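4-carboxymuconolactone decarboxylase (Sinorhizobium meliloti, PDB 4G9Q) is of unproven function but may act as a decarboxylase in benzoate degradation or as a peroxiredoxin-like enzyme. Local coordinates at residues R73-L78 with N103-E109; A97-E102 with A136-R140; A149-L155 with L194-P200. One frame throughout, in Å; residues are numbered along the deposited sequence.

Contact 1 (R73-L78 with N103-E109); sequences RRDRSL and NGVKPSE
The guanidinium of Arg74 is gripped at its edge: Glu109 OE2 receives NH2 at 2.9 Å, Asp75 OD1 receives NH1 at 2.8 Å, and a water accepts from NE. Leu78 CD1 lies over one face, toward the rim. The Glu109 carboxylate is turned 61° from the guanidinium, and NH2 approaches OE2 from above the carboxylate plane. The same water donates to Gly104 O and Glu109 OE1, tying Arg74 to the turn by a second route. The Arg74 side chain, with CG anti to the backbone N, bends at chi2 (-88°) to bring the guanidinium to Glu109, and NH1 also forms a salt bridge with Asp202 of helix 200-213. On the other flank the Asn103 amide donates from ND2 to Ser77 OG at 2.7 Å, close to the amide plane. Between these polar grips sits Val105, whose CG2 rests 3.5 Å from Arg74 O and whose CG1 meets Leu78 CD2 at 3.9 Å. Glu109 OE1 also accepts Lys106 N (2.9 Å), tying the residue before helix 107-120 to its first turn. With Gly104, at positive phi, closing helix 93-102 in a Schellman motif, the tight turn leading to helix 107-120 packs against helix 73-86 in the all-alpha carboxymuconolactone decarboxylase fold.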
loop_
_atom_site.group_PDB
_atom_site.type_symbol
_atom_site.label_atom_id
_atom_site.label_comp_id
_atom_site.label_asym_id
_atom_site.label_seq_id
_atom_site.Cartn_x
_atom_site.Cartn_y
_atom_site.Cartn_z
ATOM N N ARG A 73 -2.483 16.539 -21.619
ATOM C CA ARG A 73 -1.260 16.304 -20.844
ATOM C C ARG A 73 -1.313 16.945 -19.459
ATOM O O ARG A 73 -0.777 16.395 -18.499
ATOM C CB ARG A 73 -0.026 16.803 -21.595
ATOM C CG ARG A 73 0.439 15.904 -22.727
ATOM C CD ARG A 73 1.691 16.476 -23.405
ATOM N NE ARG A 73 1.427 17.760 -24.061
ATOM C CZ ARG A 73 1.985 18.925 -23.727
ATOM N NH1 ARG A 73 2.871 18.998 -22.742
ATOM N NH2 ARG A 73 1.664 20.026 -24.393
ATOM N N ARG A 74 -1.951 18.111 -19.372
ATOM C CA ARG A 74 -2.134 18.807 -18.099
ATOM C C ARG A 74 -2.904 17.928 -17.109
ATOM O O ARG A 74 -2.469 17.742 -15.966
ATOM C CB ARG A 74 -2.840 20.151 -18.324
ATOM C CG ARG A 74 -3.049 21.009 -17.066
ATOM C CD ARG A 74 -4.351 20.661 -16.370
ATOM N NE ARG A 74 -4.754 21.660 -15.377
ATOM C CZ ARG A 74 -5.921 21.645 -14.743
ATOM N NH1 ARG A 74 -6.804 20.683 -14.989
ATOM N NH2 ARG A 74 -6.211 22.595 -13.863
ATOM N N ASP A 75 -4.037 17.384 -17.553
ATOM C CA ASP A 75 -4.859 16.534 -16.693
ATOM C C ASP A 75 -4.142 15.233 -16.360
ATOM O O ASP A 75 -4.226 14.757 -15.232
ATOM C CB ASP A 75 -6.212 16.228 -17.336
ATOM C CG ASP A 75 -7.154 17.419 -17.331
ATOM O OD1 ASP A 75 -7.021 18.301 -16.459
ATOM O OD2 ASP A 75 -8.041 17.470 -18.208
ATOM N N ARG A 76 -3.441 14.664 -17.340
ATOM C CA ARG A 76 -2.648 13.453 -17.092
ATOM C C ARG A 76 -1.566 13.691 -16.037
ATOM O O ARG A 76 -1.291 12.819 -15.211
ATOM C CB ARG A 76 -2.037 12.904 -18.385
ATOM C CG ARG A 76 -3.048 12.192 -19.254
ATOM C CD ARG A 76 -2.437 11.646 -20.542
ATOM N NE ARG A 76 -3.523 11.307 -21.457
ATOM C CZ ARG A 76 -4.160 10.140 -21.472
ATOM N NH1 ARG A 76 -3.803 9.162 -20.641
ATOM N NH2 ARG A 76 -5.151 9.947 -22.329
ATOM N N SER A 77 -0.964 14.878 -16.058
ATOM C CA SER A 77 0.024 15.236 -15.040
ATOM C C SER A 77 -0.589 15.277 -13.634
ATOM O O SER A 77 0.008 14.764 -12.688
ATOM C CB SER A 77 0.710 16.560 -15.380
ATOM O OG SER A 77 1.659 16.393 -16.423
ATOM N N LEU A 78 -1.778 15.868 -13.503
ATOM C CA LEU A 78 -2.483 15.884 -12.218
ATOM C C LEU A 78 -2.808 14.475 -11.728
ATOM O O LEU A 78 -2.618 14.161 -10.552
ATOM C CB LEU A 78 -3.764 16.720 -12.299
ATOM C CG LEU A 78 -3.595 18.238 -12.195
ATOM C CD1 LEU A 78 -4.912 18.911 -12.551
ATOM C CD2 LEU A 78 -3.123 18.655 -10.801
ATOM N N ASN A 103 3.741 20.931 -18.476
ATOM C CA ASN A 103 2.431 20.652 -19.068
ATOM C C ASN A 103 1.334 21.660 -18.716
ATOM O O ASN A 103 0.191 21.527 -19.170
ATOM C CB ASN A 103 1.976 19.234 -18.716
ATOM C CG ASN A 103 2.810 18.167 -19.401
ATOM O OD1 ASN A 103 3.513 18.441 -20.374
ATOM N ND2 ASN A 103 2.735 16.945 -18.892
ATOM N N GLY A 104 1.680 22.653 -17.906
ATOM C CA GLY A 104 0.772 23.757 -17.620
ATOM C C GLY A 104 -0.012 23.654 -16.327
ATOM O O GLY A 104 -0.921 24.452 -16.093
ATOM N N VAL A 105 0.322 22.670 -15.493
ATOM C CA VAL A 105 -0.198 22.634 -14.124
ATOM C C VAL A 105 0.490 23.767 -13.364
ATOM O O VAL A 105 1.713 23.913 -13.433
ATOM C CB VAL A 105 0.061 21.276 -13.413
ATOM C CG1 VAL A 105 -0.531 21.282 -12.005
ATOM C CG2 VAL A 105 -0.536 20.114 -14.212
ATOM N N LYS A 106 -0.301 24.584 -12.672
ATOM C CA LYS A 106 0.238 25.706 -11.906
ATOM C C LYS A 106 0.924 25.214 -10.635
ATOM O O LYS A 106 0.489 24.220 -10.048
ATOM C CB LYS A 106 -0.879 26.678 -11.525
ATOM C CG LYS A 106 -1.582 27.340 -12.700
ATOM C CD LYS A 106 -2.721 28.205 -12.185
ATOM C CE LYS A 106 -3.529 28.818 -13.313
ATOM N NZ LYS A 106 -4.605 29.678 -12.742
ATOM N N PRO A 107 1.989 25.914 -10.191
ATOM C CA PRO A 107 2.584 25.583 -8.894
ATOM C C PRO A 107 1.537 25.508 -7.777
ATOM O O PRO A 107 1.603 24.614 -6.926
ATOM C CB PRO A 107 3.535 26.753 -8.646
ATOM C CG PRO A 107 3.960 27.171 -10.016
ATOM C CD PRO A 107 2.762 26.957 -10.899
ATOM N N SER A 108 0.570 26.423 -7.803
ATOM C CA SER A 108 -0.474 26.478 -6.773
ATOM C C SER A 108 -1.362 25.232 -6.797
ATOM O O SER A 108 -1.863 24.801 -5.756
ATOM C CB SER A 108 -1.317 27.748 -6.921
ATOM O OG SER A 108 -1.973 27.792 -8.175
ATOM N N GLU A 109 -1.544 24.656 -7.983
ATOM C CA GLU A 109 -2.347 23.436 -8.142
ATOM C C GLU A 109 -1.615 22.202 -7.597
ATOM O O GLU A 109 -2.230 21.335 -6.968
ATOM C CB GLU A 109 -2.760 23.257 -9.602
ATOM C CG GLU A 109 -3.819 24.279 -10.042
ATOM C CD GLU A 109 -4.079 24.262 -11.534
ATOM O OE1 GLU A 109 -3.131 24.010 -12.305
ATOM O OE2 GLU A 109 -5.238 24.512 -11.936
HETATM O O HOH W 1 -3.475 24.224 -14.930
#

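Contact 2 (A97-E102 with A136-R140); sequences ADQALE and AFAKR
Arg140 reaches from segment 136-140 to the last turns of helix 93-102, and nearly every side-chain atom finds a neighbour there. CB points toward the opposite helix. Arg140 CG lies 4.0 Å from Leu101 CD1, and a bend at chi2 (-87°) then carries Arg140 CD to within 3.2 Å of Asp98 OD1. NE passes Asp98 OD1 and Leu101 CB, and CZ faces Glu102 OE1. A second bend, at chi3, lays the guanidinium across the helix, with Leu101 CB and the backbone Asp98 O over one face; Leu101 CB is 3.7 Å from Arg140 NH2. At the tip, Arg140 NH1 serves two carboxylates: Arg140 NH1 to Glu102 OE1 is 3.0 Å, and Arg140 NH1 to Asp98 OD1 is 3.2 Å. Arg140 NH2 adds a weak bond to Glu102 OE1 at 3.3 Å. Both carboxylates stand almost upright to the guanidinium, at 82° for Asp98 and 83° for Glu102. NH1 meets Glu102 OE1 nearly end-on to its C-O bond, but comes to Asp98 OD1 from above the carboxylate plane. A water donates to both Asp98 OD1 and Ala136 O, bridging the helices beside the salt bridges. A leucine at Arg140 would probably leave the carboxylates of Asp98 and Glu102 without their shared positive partner and set Glu102 free to turn. Deeper in, the contact is apolar: Ala97 CB meets Ala136 CB at 4.0 Å, a close approach permitted by two small residues, and Leu101 CD1 lies at the edge of the Phe137 ring, 4.1 Å from Phe137 CD1. Leu101 and Phe137 both pack on Ile110, so helices 93-102 and 130-139 share helix 107-120 as a neighbour, while Phe137 reaches Ser48 of a second subunit.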
loop_
_atom_site.group_PDB
_atom_site.type_symbol
_atom_site.label_atom_id
_atom_site.label_comp_id
_atom_site.label_asym_id
_atom_site.label_seq_id
_atom_site.Cartn_x
_atom_site.Cartn_y
_atom_site.Cartn_z
ATOM N N ALA A 97 6.672 16.195 -11.166
ATOM C CA ALA A 97 6.221 17.551 -10.836
ATOM C C ALA A 97 6.784 18.555 -11.832
ATOM O O ALA A 97 6.080 19.473 -12.250
ATOM C CB ALA A 97 6.593 17.935 -9.403
ATOM N N ASP A 98 8.046 18.368 -12.225
ATOM C CA ASP A 98 8.653 19.205 -13.260
ATOM C C ASP A 98 7.867 19.084 -14.565
ATOM O O ASP A 98 7.552 20.088 -15.203
ATOM C CB ASP A 98 10.121 18.828 -13.491
ATOM C CG ASP A 98 10.765 19.654 -14.594
ATOM O OD1 ASP A 98 11.169 20.800 -14.319
ATOM O OD2 ASP A 98 10.863 19.161 -15.737
ATOM N N GLN A 99 7.556 17.849 -14.953
ATOM C CA GLN A 99 6.770 17.602 -16.159
ATOM C C GLN A 99 5.394 18.245 -16.063
ATOM O O GLN A 99 4.893 18.787 -17.047
ATOM C CB GLN A 99 6.625 16.105 -16.427
ATOM C CG GLN A 99 7.851 15.450 -17.046
ATOM C CD GLN A 99 8.193 15.994 -18.425
ATOM O OE1 GLN A 99 7.343 16.058 -19.317
ATOM N NE2 GLN A 99 9.450 16.385 -18.604
ATOM N N ALA A 100 4.783 18.189 -14.879
ATOM C CA ALA A 100 3.468 18.801 -14.677
ATOM C C ALA A 100 3.513 20.306 -14.940
ATOM O O ALA A 100 2.645 20.855 -15.623
ATOM C CB ALA A 100 2.954 18.517 -13.271
ATOM N N LEU A 101 4.540 20.960 -14.404
ATOM C CA LEU A 101 4.747 22.393 -14.616
ATOM C C LEU A 101 4.932 22.709 -16.102
ATOM O O LEU A 101 4.339 23.660 -16.620
ATOM C CB LEU A 101 5.941 22.886 -13.795
ATOM C CG LEU A 101 5.789 22.827 -12.269
ATOM C CD1 LEU A 101 7.128 23.038 -11.593
ATOM C CD2 LEU A 101 4.772 23.859 -11.781
ATOM N N GLU A 102 5.734 21.891 -16.784
ATOM C CA GLU A 102 5.917 22.010 -18.236
ATOM C C GLU A 102 4.585 21.833 -18.982
ATOM O O GLU A 102 4.323 22.521 -19.975
ATOM C CB GLU A 102 6.956 20.992 -18.720
ATOM C CG GLU A 102 7.478 21.228 -20.139
ATOM C CD GLU A 102 8.380 22.454 -20.263
ATOM O OE1 GLU A 102 8.904 22.947 -19.237
ATOM O OE2 GLU A 102 8.569 22.924 -21.406
ATOM N N ALA A 136 11.974 20.193 -7.299
ATOM C CA ALA A 136 11.374 20.539 -8.586
ATOM C C ALA A 136 11.086 22.037 -8.672
ATOM O O ALA A 136 11.382 22.671 -9.691
ATOM C CB ALA A 136 10.108 19.731 -8.817
ATOM N N PHE A 137 10.528 22.597 -7.597
ATOM C CA PHE A 137 10.228 24.028 -7.528
ATOM C C PHE A 137 11.491 24.886 -7.550
ATOM O O PHE A 137 11.544 25.895 -8.255
ATOM C CB PHE A 137 9.404 24.368 -6.276
ATOM C CG PHE A 137 7.945 23.981 -6.366
ATOM C CD1 PHE A 137 7.387 23.534 -7.562
ATOM C CD2 PHE A 137 7.124 24.094 -5.249
ATOM C CE1 PHE A 137 6.031 23.184 -7.636
ATOM C CE2 PHE A 137 5.765 23.751 -5.314
ATOM C CZ PHE A 137 5.221 23.298 -6.514
ATOM N N ALA A 138 12.497 24.484 -6.775
ATOM C CA ALA A 138 13.763 25.229 -6.701
ATOM C C ALA A 138 14.449 25.345 -8.063
ATOM O O ALA A 138 14.927 26.419 -8.424
ATOM C CB ALA A 138 14.704 24.607 -5.673
ATOM N N LYS A 139 14.472 24.245 -8.817
ATOM C CA LYS A 139 15.095 24.215 -10.146
ATOM C C LYS A 139 14.417 25.169 -11.133
ATOM O O LYS A 139 15.070 25.692 -12.042
ATOM C CB LYS A 139 15.100 22.789 -10.718
ATOM C CG LYS A 139 15.742 21.734 -9.816
ATOM C CD LYS A 139 17.245 21.591 -10.026
ATOM C CE LYS A 139 17.804 20.420 -9.210
ATOM N NZ LYS A 139 17.186 19.106 -9.586
ATOM N N ARG A 140 13.115 25.392 -10.945
ATOM C CA ARG A 140 12.314 26.243 -11.832
ATOM C C ARG A 140 12.169 27.680 -11.318
ATOM O O ARG A 140 11.495 28.504 -11.948
ATOM C CB ARG A 140 10.913 25.648 -12.029
ATOM C CG ARG A 140 10.867 24.184 -12.459
ATOM C CD ARG A 140 10.934 24.003 -13.959
ATOM N NE ARG A 140 9.724 24.457 -14.646
ATOM C CZ ARG A 140 9.263 23.941 -15.782
ATOM N NH1 ARG A 140 9.885 22.922 -16.367
ATOM N NH2 ARG A 140 8.165 24.437 -16.333
HETATM O O HOH W 2 12.342 21.151 -11.884
#

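Contact 3 (A149-L155 with L194-P200)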
loop_
_atom_site.group_PDB
_atom_site.type_symbol
_atom_site.label_atom_id
_atom_site.label_comp_id
_atom_site.label_asym_id
_atom_site.label_seq_id
_atom_site.Cartn_x
_atom_site.Cartn_y
_atom_site.Cartn_z
ATOM N N ALA A 149 -2.817 29.381 -1.341
ATOM C CA ALA A 149 -2.980 30.258 -0.181
ATOM C C ALA A 149 -3.285 29.465 1.086
ATOM O O ALA A 149 -4.038 28.496 1.048
ATOM C CB ALA A 149 -4.083 31.281 -0.443
ATOM N N VAL A 150 -2.688 29.876 2.206
ATOM C CA VAL A 150 -3.030 29.303 3.508
ATOM C C VAL A 150 -4.523 29.486 3.791
ATOM O O VAL A 150 -5.223 28.529 4.141
ATOM C CB VAL A 150 -2.181 29.920 4.650
ATOM C CG1 VAL A 150 -2.691 29.476 6.015
ATOM C CG2 VAL A 150 -0.725 29.545 4.490
ATOM N N GLU A 151 -5.007 30.716 3.634
ATOM C CA GLU A 151 -6.433 30.997 3.768
ATOM C C GLU A 151 -6.864 31.993 2.695
ATOM O O GLU A 151 -6.216 33.021 2.497
ATOM C CB GLU A 151 -6.759 31.533 5.170
ATOM C CG GLU A 151 -8.251 31.735 5.421
ATOM C CD GLU A 151 -8.587 32.152 6.848
ATOM O OE1 GLU A 151 -7.670 32.292 7.689
ATOM O OE2 GLU A 151 -9.788 32.342 7.123
ATOM N N SER A 152 -7.936 31.665 1.981
ATOM C CA SER A 152 -8.523 32.601 1.020
ATOM C C SER A 152 -10.038 32.420 0.908
ATOM O O SER A 152 -10.621 31.565 1.584
ATOM C CB SER A 152 -7.823 32.513 -0.343
ATOM O OG SER A 152 -7.912 31.214 -0.903
ATOM N N THR A 153 -10.670 33.239 0.067
ATOM C CA THR A 153 -12.124 33.254 -0.060
ATOM C C THR A 153 -12.652 31.906 -0.551
ATOM O O THR A 153 -12.254 31.435 -1.620
ATOM C CB THR A 153 -12.590 34.403 -0.983
ATOM O OG1 THR A 153 -12.185 35.646 -0.403
ATOM C CG2 THR A 153 -14.105 34.401 -1.149
ATOM N N PRO A 154 -13.540 31.276 0.238
ATOM C CA PRO A 154 -14.040 29.959 -0.151
ATOM C C PRO A 154 -14.895 30.030 -1.405
ATOM O O PRO A 154 -15.486 31.075 -1.697
ATOM C CB PRO A 154 -14.900 29.528 1.045
ATOM C CG PRO A 154 -14.585 30.493 2.150
ATOM C CD PRO A 154 -14.128 31.743 1.506
ATOM N N LEU A 155 -14.936 28.924 -2.144
ATOM C CA LEU A 155 -15.900 28.749 -3.226
ATOM C C LEU A 155 -17.312 28.617 -2.642
ATOM O O LEU A 155 -17.465 28.288 -1.460
ATOM C CB LEU A 155 -15.531 27.522 -4.074
ATOM C CG LEU A 155 -14.149 27.549 -4.740
ATOM C CD1 LEU A 155 -13.818 26.174 -5.326
ATOM C CD2 LEU A 155 -14.049 28.635 -5.809
ATOM N N LEU A 194 -13.985 23.589 -0.467
ATOM C CA LEU A 194 -14.304 24.957 -0.884
ATOM C C LEU A 194 -13.063 25.820 -1.121
ATOM O O LEU A 194 -13.172 26.984 -1.531
ATOM C CB LEU A 194 -15.218 25.615 0.156
ATOM C CG LEU A 194 -16.477 24.823 0.523
ATOM C CD1 LEU A 194 -17.254 25.547 1.619
ATOM C CD2 LEU A 194 -17.360 24.551 -0.707
ATOM N N ARG A 195 -11.881 25.262 -0.873
ATOM C CA ARG A 195 -10.644 25.988 -1.133
ATOM C C ARG A 195 -10.480 26.220 -2.640
ATOM O O ARG A 195 -10.621 25.288 -3.430
ATOM C CB ARG A 195 -9.448 25.248 -0.530
ATOM C CG ARG A 195 -9.374 25.353 1.001
ATOM C CD ARG A 195 -8.280 24.440 1.573
ATOM N NE ARG A 195 -6.970 24.741 0.992
ATOM C CZ ARG A 195 -6.138 25.681 1.433
ATOM N NH1 ARG A 195 -6.447 26.426 2.493
ATOM N NH2 ARG A 195 -4.983 25.872 0.814
ATOM N N PRO A 196 -10.221 27.475 -3.049
ATOM C CA PRO A 196 -10.253 27.780 -4.491
ATOM C C PRO A 196 -9.016 27.374 -5.305
ATOM O O PRO A 196 -9.040 27.457 -6.537
ATOM C CB PRO A 196 -10.428 29.308 -4.515
ATOM C CG PRO A 196 -9.770 29.772 -3.245
ATOM C CD PRO A 196 -10.120 28.698 -2.226
ATOM N N ASP A 197 -7.961 26.920 -4.633
ATOM C CA ASP A 197 -6.667 26.682 -5.281
ATOM C C ASP A 197 -6.671 25.483 -6.237
ATOM O O ASP A 197 -5.789 25.353 -7.088
ATOM C CB ASP A 197 -5.570 26.578 -4.221
ATOM C CG ASP A 197 -5.716 27.648 -3.143
ATOM O OD1 ASP A 197 -5.007 28.674 -3.238
ATOM O OD2 ASP A 197 -6.572 27.478 -2.232
ATOM N N LEU A 198 -7.668 24.614 -6.093
ATOM C CA LEU A 198 -8.045 23.688 -7.155
ATOM C C LEU A 198 -9.491 23.967 -7.503
ATOM O O LEU A 198 -10.334 24.109 -6.609
ATOM C CB LEU A 198 -7.917 22.231 -6.705
ATOM C CG LEU A 198 -6.527 21.605 -6.602
ATOM C CD1 LEU A 198 -6.598 20.282 -5.835
ATOM C CD2 LEU A 198 -5.877 21.423 -7.981
ATOM N N ALA A 199 -9.780 24.048 -8.799
ATOM C CA ALA A 199 -11.161 24.056 -9.269
ATOM C C ALA A 199 -11.826 22.756 -8.817
ATOM O O ALA A 199 -11.149 21.724 -8.734
ATOM C CB ALA A 199 -11.194 24.174 -10.779
ATOM N N PRO A 200 -13.138 22.799 -8.498
ATOM C CA PRO A 200 -13.847 21.597 -8.042
ATOM C C PRO A 200 -13.623 20.385 -8.945
ATOM O O PRO A 200 -13.395 19.286 -8.437
ATOM C CB PRO A 200 -15.309 22.040 -8.058
ATOM C CG PRO A 200 -15.219 23.485 -7.695
ATOM C CD PRO A 200 -14.021 23.983 -8.451
HETATM O O HOH W 3 -6.777 28.985 0.131
HETATM O O HOH W 4 -6.429 31.236 -3.318
#
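Leu155 and Leu194 bring their backbones together through one nearly straight hydrogen bond, Leu155 N to Leu194 O at 2.7 Å, made in the carbonyl plane on a lone pair. It is loop-on-loop packing: the linker between helices 130-139 and 159-173 crosses the turn joining helices 178-192 and 200-213. At the far end, Arg195 binds two successive peptide carbonyls. Arg195 NH2 donates to Ala149 O at 2.8 Å, and NH1 to Val150 O at 2.9 Å, from above that carbonyl's plane. A bend at chi3 (57°) swings the guanidinium round to them, although CB points away. Its NE forms a salt bridge with Glu112 of helix 107-120, and Tyr56 of a second subunit packs against Arg195. Beside this, two waters bridge the loops: one links Ala149 O, Ser152 OG and Asp197 OD2, the other joins Ser152 OG to Asp197 OD1. Pro196 CG presses on Ser152 OG and Thr153 O. The two methyls of Leu155 divide between prolines: CD2 on Pro196 CB at 3.9 Å, and CD1 tip to tip with Pro200 CD at 3.8 Å. Asp197 OD1 completes the clasp, accepting Ala149 N at 3.0 Å from 51° above its carboxylate plane.

Contacts 1 and 2 meet directly and share a helical neighbourhood: helix 93-102 carries one side of contact 2 and runs straight into the 103-109 turn of contact 1, where Val105 N probably bonds to Ala100 O. The centre of contact 1 lies about 11 Å from the centre of the chain, against about 17 Å for each of the others. Contacts 1 and 2 are partly buried and combine apolar packing with salt-bridge networks; contact 3 is a surface junction of two loops, where the charged side chains of Arg195 and Asp197 bind backbone groups across the contact, beside leucine-proline packing. Glu109 of contact 1 packs against Asp197 and Leu198, joining it to contact 3; contacts 2 and 3 do not touch.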